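Local coordinates for DUF3244 domain-containing protein (Bacteroides vulgatus ATCC 8482, PDB 3D33) that is of unknown function but folds as an immunoglobulin-like beta-sandwich and belongs to the DUF3244 family, at residues Gly16-Asp20 with Asp48-Thr52; Asn28-Thr32 with Lys43-Pro47; Tyr38-Asn44 with Ala75-Ile81. All blocks are in the same frame, centred on the assembly; numbering follows the deposited sequence.

Contact 1: Gly16-Asp20 with Asp48-Thr52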
# COMPACT_ATOMS: atom_id res chain seq x y z
N GLY A 16 11.51 1.61 -3.56
CA GLY A 16 11.68 0.31 -4.14
C GLY A 16 11.91 0.40 -5.62
O GLY A 16 12.54 1.34 -6.12
N ARG A 17 11.42 -0.61 -6.32
CA ARG A 17 11.65 -0.77 -7.73
C ARG A 17 10.33 -1.18 -8.34
O ARG A 17 9.67 -2.08 -7.83
CB ARG A 17 12.73 -1.83 -7.93
CG ARG A 17 13.15 -2.06 -9.31
CD ARG A 17 14.35 -2.97 -9.34
NE ARG A 17 14.53 -3.52 -10.66
CZ ARG A 17 15.50 -4.35 -11.01
NH1 ARG A 17 16.43 -4.71 -10.13
NH2 ARG A 17 15.56 -4.80 -12.25
N TRP A 18 9.93 -0.54 -9.42
CA TRP A 18 8.67 -0.85 -10.08
C TRP A 18 8.98 -0.69 -11.57
O TRP A 18 8.69 0.34 -12.16
CB TRP A 18 7.55 0.09 -9.61
CG TRP A 18 6.15 -0.37 -9.93
CD1 TRP A 18 5.38 0.00 -11.00
CD2 TRP A 18 5.37 -1.29 -9.18
NE1 TRP A 18 4.17 -0.64 -10.96
CE2 TRP A 18 4.13 -1.44 -9.85
CE3 TRP A 18 5.59 -2.03 -8.02
CZ2 TRP A 18 3.12 -2.28 -9.37
CZ3 TRP A 18 4.58 -2.85 -7.53
CH2 TRP A 18 3.37 -2.98 -8.22
N ASP A 19 9.66 -1.69 -12.14
CA ASP A 19 10.18 -1.61 -13.51
C ASP A 19 9.09 -1.50 -14.56
O ASP A 19 7.96 -1.94 -14.34
CB ASP A 19 10.99 -2.87 -13.86
CG ASP A 19 12.34 -2.93 -13.16
OD1 ASP A 19 12.86 -1.86 -12.75
OD2 ASP A 19 12.85 -4.06 -13.04
N ASP A 20 9.48 -0.96 -15.72
CA ASP A 20 8.68 -1.01 -16.96
C ASP A 20 7.59 0.05 -16.94
O ASP A 20 7.88 1.25 -17.01
CB ASP A 20 8.12 -2.43 -17.19
CG ASP A 20 7.09 -2.50 -18.28
OD1 ASP A 20 5.89 -2.33 -17.97
OD2 ASP A 20 7.49 -2.75 -19.44
N ASP A 48 -0.78 -2.37 -15.00
CA ASP A 48 -0.10 -3.22 -15.99
C ASP A 48 0.36 -4.57 -15.45
O ASP A 48 1.05 -5.29 -16.13
CB ASP A 48 1.11 -2.47 -16.55
CG ASP A 48 2.16 -2.16 -15.49
OD1 ASP A 48 1.97 -2.55 -14.33
OD2 ASP A 48 3.18 -1.52 -15.83
N ARG A 49 0.01 -4.89 -14.21
CA ARG A 49 0.38 -6.16 -13.64
C ARG A 49 -0.51 -6.47 -12.45
O ARG A 49 -1.05 -5.56 -11.80
CB ARG A 49 1.84 -6.09 -13.20
CG ARG A 49 2.07 -5.33 -11.90
CD ARG A 49 3.53 -4.98 -11.76
NE ARG A 49 3.85 -3.92 -12.70
CZ ARG A 49 5.07 -3.42 -12.90
NH1 ARG A 49 6.11 -3.85 -12.20
NH2 ARG A 49 5.23 -2.46 -13.80
N ASP A 50 -0.66 -7.76 -12.14
CA ASP A 50 -1.33 -8.16 -10.90
C ASP A 50 -0.50 -7.64 -9.73
O ASP A 50 0.75 -7.62 -9.80
CB ASP A 50 -1.49 -9.68 -10.79
CG ASP A 50 -2.50 -10.27 -11.76
OD1 ASP A 50 -3.30 -9.54 -12.38
OD2 ASP A 50 -2.49 -11.51 -11.88
N MSE A 51 -1.20 -7.27 -8.65
CA MSE A 51 -0.55 -6.69 -7.48
C MSE A 51 -1.00 -7.37 -6.19
O MSE A 51 -2.06 -8.00 -6.12
CB MSE A 51 -0.89 -5.21 -7.35
CG MSE A 51 -0.46 -4.33 -8.47
SE MSE A 51 -0.76 -2.46 -7.91
CE MSE A 51 -2.47 -2.70 -6.75
N THR A 52 -0.14 -7.28 -5.18
CA THR A 52 -0.48 -7.70 -3.84
C THR A 52 -0.16 -6.56 -2.90
O THR A 52 0.89 -5.93 -3.02
CB THR A 52 0.32 -8.93 -3.38
OG1 THR A 52 0.02 -10.05 -4.23
CG2 THR A 52 -0.05 -9.26 -1.92
O HOH W 1 1.86 -0.50 -12.49

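Contact 2: Asn28-Thr32 with Lys43-Pro47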
# COMPACT_ATOMS: atom_id res chain seq x y z
N ASN A 28 8.93 8.84 -13.10
CA ASN A 28 8.06 8.91 -11.93
C ASN A 28 7.33 7.59 -11.69
O ASN A 28 6.69 7.05 -12.60
CB ASN A 28 7.03 10.04 -12.08
N CYS A 29 7.46 7.06 -10.47
CA CYS A 29 6.76 5.83 -10.09
C CYS A 29 5.26 6.00 -10.27
O CYS A 29 4.70 7.01 -9.81
CB CYS A 29 7.07 5.51 -8.63
SG CYS A 29 6.36 4.00 -8.04
N PRO A 30 4.59 5.04 -10.93
CA PRO A 30 3.14 5.17 -11.10
C PRO A 30 2.27 4.95 -9.86
O PRO A 30 1.07 5.30 -9.89
CB PRO A 30 2.81 4.07 -12.11
CG PRO A 30 3.83 3.04 -11.90
CD PRO A 30 5.09 3.84 -11.61
N ILE A 31 2.85 4.37 -8.80
CA ILE A 31 2.10 4.04 -7.59
C ILE A 31 2.31 5.14 -6.54
O ILE A 31 3.44 5.47 -6.23
CB ILE A 31 2.55 2.70 -6.96
CG1 ILE A 31 2.67 1.58 -8.01
CG2 ILE A 31 1.59 2.33 -5.80
CD1 ILE A 31 1.38 1.19 -8.60
N THR A 32 1.22 5.70 -6.02
CA THR A 32 1.29 6.64 -4.89
C THR A 32 0.22 6.26 -3.87
O THR A 32 -0.80 5.64 -4.20
CB THR A 32 1.11 8.09 -5.35
OG1 THR A 32 -0.14 8.22 -6.00
CG2 THR A 32 2.21 8.51 -6.33
N LYS A 43 -3.20 4.78 -5.55
CA LYS A 43 -3.46 5.01 -6.98
C LYS A 43 -2.31 4.50 -7.80
O LYS A 43 -1.16 4.58 -7.39
CB LYS A 43 -3.67 6.48 -7.21
CG LYS A 43 -4.95 6.95 -6.56
CD LYS A 43 -5.40 8.26 -7.12
CE LYS A 43 -6.71 8.67 -6.49
NZ LYS A 43 -7.40 9.66 -7.37
N ASN A 44 -2.64 3.99 -8.99
CA ASN A 44 -1.67 3.43 -9.90
C ASN A 44 -1.97 4.05 -11.26
O ASN A 44 -3.01 3.75 -11.86
CB ASN A 44 -1.80 1.90 -9.95
CG ASN A 44 -0.82 1.25 -10.93
OD1 ASN A 44 -0.14 1.94 -11.68
ND2 ASN A 44 -0.79 -0.09 -10.93
N ALA A 45 -1.08 4.91 -11.73
CA ALA A 45 -1.29 5.68 -12.96
C ALA A 45 -1.07 4.85 -14.23
O ALA A 45 -1.40 5.32 -15.35
CB ALA A 45 -0.41 6.92 -12.99
N SER A 46 -0.54 3.65 -14.09
CA SER A 46 -0.24 2.80 -15.25
C SER A 46 -0.49 1.33 -14.90
O SER A 46 0.46 0.55 -14.77
CB SER A 46 1.21 3.02 -15.70
OG SER A 46 1.62 4.36 -15.49
N PRO A 47 -1.77 0.95 -14.73
CA PRO A 47 -2.11 -0.43 -14.36
C PRO A 47 -1.58 -1.39 -15.41
O PRO A 47 -1.86 -1.23 -16.59
CB PRO A 47 -3.65 -0.44 -14.35
CG PRO A 47 -4.05 0.97 -14.25
CD PRO A 47 -2.99 1.77 -14.89

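Contact 3: Tyr38-Asn44 with Ala75-Ile81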
# COMPACT_ATOMS: atom_id res chain seq x y z
N TYR A 38 -8.51 8.00 8.49
CA TYR A 38 -8.29 6.57 8.61
C TYR A 38 -8.65 5.78 7.34
O TYR A 38 -9.02 4.60 7.40
CB TYR A 38 -9.16 6.00 9.74
CG TYR A 38 -8.80 6.45 11.13
CD1 TYR A 38 -7.48 6.55 11.55
CD2 TYR A 38 -9.80 6.73 12.06
CE1 TYR A 38 -7.16 6.94 12.84
CE2 TYR A 38 -9.50 7.12 13.35
CZ TYR A 38 -8.17 7.22 13.74
OH TYR A 38 -7.87 7.61 15.04
N LEU A 39 -8.59 6.44 6.21
CA LEU A 39 -8.68 5.75 4.94
C LEU A 39 -7.36 5.96 4.23
O LEU A 39 -6.91 7.10 4.07
CB LEU A 39 -9.81 6.31 4.10
CG LEU A 39 -10.22 5.50 2.88
CD1 LEU A 39 -10.88 4.19 3.28
CD2 LEU A 39 -11.16 6.34 2.02
N LEU A 40 -6.79 4.84 3.80
CA LEU A 40 -5.59 4.81 2.98
C LEU A 40 -6.02 4.64 1.52
O LEU A 40 -6.86 3.81 1.24
CB LEU A 40 -4.75 3.65 3.44
CG LEU A 40 -3.38 3.33 2.88
CD1 LEU A 40 -2.68 2.40 3.91
CD2 LEU A 40 -3.50 2.64 1.53
N THR A 41 -5.47 5.44 0.61
CA THR A 41 -5.80 5.35 -0.81
C THR A 41 -4.54 5.09 -1.60
O THR A 41 -3.55 5.82 -1.47
CB THR A 41 -6.49 6.65 -1.35
OG1 THR A 41 -7.72 6.87 -0.65
CG2 THR A 41 -6.76 6.55 -2.88
N LEU A 42 -4.60 4.07 -2.45
CA LEU A 42 -3.55 3.78 -3.40
C LEU A 42 -4.03 4.08 -4.81
O LEU A 42 -5.12 3.69 -5.19
CB LEU A 42 -3.10 2.32 -3.32
CG LEU A 42 -2.07 1.85 -4.33
CD1 LEU A 42 -1.21 0.71 -3.75
CD2 LEU A 42 -2.70 1.41 -5.68
N LYS A 43 -3.20 4.78 -5.55
CA LYS A 43 -3.46 5.01 -6.98
C LYS A 43 -2.31 4.50 -7.80
O LYS A 43 -1.16 4.58 -7.39
CB LYS A 43 -3.67 6.48 -7.21
CG LYS A 43 -4.95 6.95 -6.56
CD LYS A 43 -5.40 8.26 -7.12
CE LYS A 43 -6.71 8.67 -6.49
NZ LYS A 43 -7.40 9.66 -7.37
N ASN A 44 -2.64 3.99 -8.99
CA ASN A 44 -1.67 3.43 -9.90
C ASN A 44 -1.97 4.05 -11.26
O ASN A 44 -3.01 3.75 -11.86
CB ASN A 44 -1.80 1.90 -9.95
CG ASN A 44 -0.82 1.25 -10.93
OD1 ASN A 44 -0.14 1.94 -11.68
ND2 ASN A 44 -0.79 -0.09 -10.93
N ALA A 75 -5.86 0.04 -10.50
CA ALA A 75 -5.71 1.48 -10.63
C ALA A 75 -5.95 2.28 -9.34
O ALA A 75 -5.44 3.42 -9.19
CB ALA A 75 -6.64 2.00 -11.74
N TYR A 76 -6.73 1.71 -8.43
CA TYR A 76 -7.31 2.46 -7.30
C TYR A 76 -7.85 1.49 -6.26
O TYR A 76 -8.68 0.63 -6.58
CB TYR A 76 -8.43 3.35 -7.79
CG TYR A 76 -9.21 4.10 -6.74
CD1 TYR A 76 -8.70 5.26 -6.17
CD2 TYR A 76 -10.48 3.69 -6.36
CE1 TYR A 76 -9.42 5.97 -5.22
CE2 TYR A 76 -11.21 4.41 -5.42
CZ TYR A 76 -10.66 5.54 -4.85
OH TYR A 76 -11.40 6.25 -3.93
N ILE A 77 -7.40 1.66 -5.02
CA ILE A 77 -7.74 0.78 -3.90
C ILE A 77 -7.85 1.70 -2.69
O ILE A 77 -7.00 2.56 -2.50
CB ILE A 77 -6.60 -0.30 -3.67
CG1 ILE A 77 -6.49 -1.27 -4.86
CG2 ILE A 77 -6.80 -1.08 -2.38
CD1 ILE A 77 -7.78 -2.08 -5.12
N THR A 78 -8.91 1.54 -1.91
CA THR A 78 -8.95 2.13 -0.57
C THR A 78 -8.96 1.07 0.52
O THR A 78 -9.54 -0.03 0.38
CB THR A 78 -10.13 3.10 -0.36
OG1 THR A 78 -11.38 2.38 -0.38
CG2 THR A 78 -10.12 4.20 -1.44
N ILE A 79 -8.30 1.41 1.61
CA ILE A 79 -8.15 0.51 2.75
C ILE A 79 -8.47 1.30 4.02
O ILE A 79 -7.82 2.30 4.32
CB ILE A 79 -6.73 -0.03 2.86
CG1 ILE A 79 -6.31 -0.78 1.60
CG2 ILE A 79 -6.58 -0.96 4.09
CD1 ILE A 79 -4.83 -1.16 1.60
N SER A 80 -9.45 0.83 4.78
CA SER A 80 -9.76 1.44 6.08
C SER A 80 -8.76 0.95 7.10
O SER A 80 -8.60 -0.27 7.29
CB SER A 80 -11.13 1.07 6.59
OG SER A 80 -11.32 1.68 7.86
N ILE A 81 -8.07 1.89 7.73
CA ILE A 81 -7.14 1.58 8.82
C ILE A 81 -7.77 1.88 10.20
O ILE A 81 -7.11 1.81 11.22
CB ILE A 81 -5.80 2.31 8.65
CG1 ILE A 81 -5.95 3.84 8.73
CG2 ILE A 81 -5.16 1.93 7.30
CD1 ILE A 81 -4.57 4.58 8.71
O HOH W 2 -12.46 4.32 7.21
O HOH W 3 -9.79 8.04 -1.92

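Contact 1: Gly16-Asp20 with Asp48-Thr52
At one end of the beta-sandwich, the loop from strand 10-11 to strand 31-36 lays Trp18 over Arg49, on the segment that leads into strand 50-57. The guanidinium lies almost parallel to the indole, the planes 16° apart, and Arg49 CZ sits 3.8 Å from the centroid of the Trp18 five-membered ring, a cation-pi stack over the face. Arg49 CD rests 3.6 Å from Trp18 CZ2, and beyond it the chain bends at chi3 (72°), bringing the guanidinium over the indole. In its plane, Arg49 NH2 donates to Asp19 O at 2.8 Å, NH1 more weakly, while Asp48 takes NE and NH2 side-on in a salt bridge, Arg49 NE reaching Asp48 OD1 at 2.8 Å. This is a loop-to-strand junction between the two sheets of the immunoglobulin-like fold, and Ser98 O, in the turn between the last two strands, accepts from NH1 and helps fix the guanidinium's rotation. A water in the indole plane links Trp18 NE1 to Asp48 OD1. Asp20 OD1 approaches Asp48 OD2 to 3.5 Å, a like-charge proximity probably eased by Arg49. In the conformer described, CG of selenomethionine Met51 lies at the Trp18 ring edge, 4.1 Å from CH2.

Contact 2: Asn28-Thr32 with Lys43-Pro47
Ile31 and Asn44 meet across a non-hydrogen-bonded antiparallel pair, with the terminal methyl of the isoleucine pressed on the amide: Ile31 CD1 lies 3.2 Å from Asn44 CG, a tight approach. In Ile31, chi1 (-47°) sets CG1 beside the backbone N, and chi2 (-66°) then swings CD1 toward Asn44. Pro30 packs alongside the same asparagine, its CB 3.7 Å from Asn44 OD1, and Pro30 CB also touches Ser46 OG at 3.6 Å.

The backbone sets this register. Thr32 and Lys43 form the hydrogen-bonded pair, exchanging two bonds: Thr32 N to Lys43 O at 3.0 Å and Lys43 N to Thr32 O at 2.9 Å. One step on, where the strands give way to loop, Ala45 N still donates to Pro30 O at 2.9 Å. Asn44 in turn shapes the exit from its strand. Asn44 OD1 accepts from Ser46 N at 3.0 Å, closing an Asx turn; the donor stands above the amide plane, and the bond helps fix the rotation of the amide on which Ile31 CD1 lies.

The pairing is the open end of the beta hairpin formed by strands 31-36 and 39-44. On the Ile31 side, Trp18 and Leu14 of the preceding loop and Leu101 of strand 100-107 pack against the isoleucine, and the backbone of Asn44 continues the sheet by hydrogen-bonding to Ala75.

Contact 3: Tyr38-Asn44 with Ala75-Ile81
Strands 39-44 and 76-80 run antiparallel, their axes approaching to 4.6 Å with 161° between their directions. Leu40 with Ile79 and Leu42 with Ile77 are the hydrogen-bonded pairs, each joined by two backbone bonds; the straightest, Leu42 N to Ile77 O, is 2.8 Å long with 173° at the hydrogen. One hydrogen bond at each end extends the pairing, from Ile81 N to Tyr38 O and from Asn44 N to Ala75 O. CA-H...O contacts flank these bonds, the shortest being Thr78 CA to Leu40 O at 3.2 Å.

The side chains of Leu40, Leu42, Ile77 and Ile79 share one face. Leu40 and Ile79 lie side by side with Leu40 CD2 4.0 Å from Ile79 CD1, and Leu40 CD1 also meets Ile81 CG2. This is the face that the immunoglobulin-like sandwich turns inward: Ile53 of strand 50-57, in the other sheet, packs against Leu42, Ile77 and Ile79, and Tyr65 of strand 63-69 touches Ile79.

The other face carries Leu39, Thr41, Lys43, Tyr76, Thr78 and Ser80. Tyr76, its CG anti to the backbone N (chi1 175°), leans along strand 39-44: Thr41 CG2 comes obliquely to Tyr76 CE1 at 3.6 Å, while the Lys43 chain runs beside the ring and brings CE to the edge at CD1. A water joins Thr41 OG1 and Tyr76 OH. Thr78 CG2 lies 3.7 Å from Thr41 OG1, and Leu39 CD1 packs 3.9 Å from Thr78 CB. At the far end Ile81 CG1 tucks against the Tyr38 backbone, 3.4 Å from Tyr38 O, and the Ile81 and Tyr38 side chains cross at about a right angle; the Tyr38 hydroxyl is hydrogen-bonded to Glu108 O.

How the contacts relate
From the N terminus, the chain passes strand 10-11 and enters the loop carrying 16-20, which contact 1 joins to 48-52 on strand 50-57. Within that span lies contact 2, a local hairpin closure between 28-32 and 43-47. Contact 3 starts on the same strand, sharing Lys43 and Asn44 with contact 2, and ends at 75-81, so its span crosses that of contact 1. Contacts 2 and 3 together set three neighbouring strands of one sheet side by side, whereas contact 1 ties a loop to the entry of the other. All three touch around Met51, whose SE lies 3.8 Å from Asn44 ND2, and Trp18 packing on Pro30 also joins contacts 1 and 2.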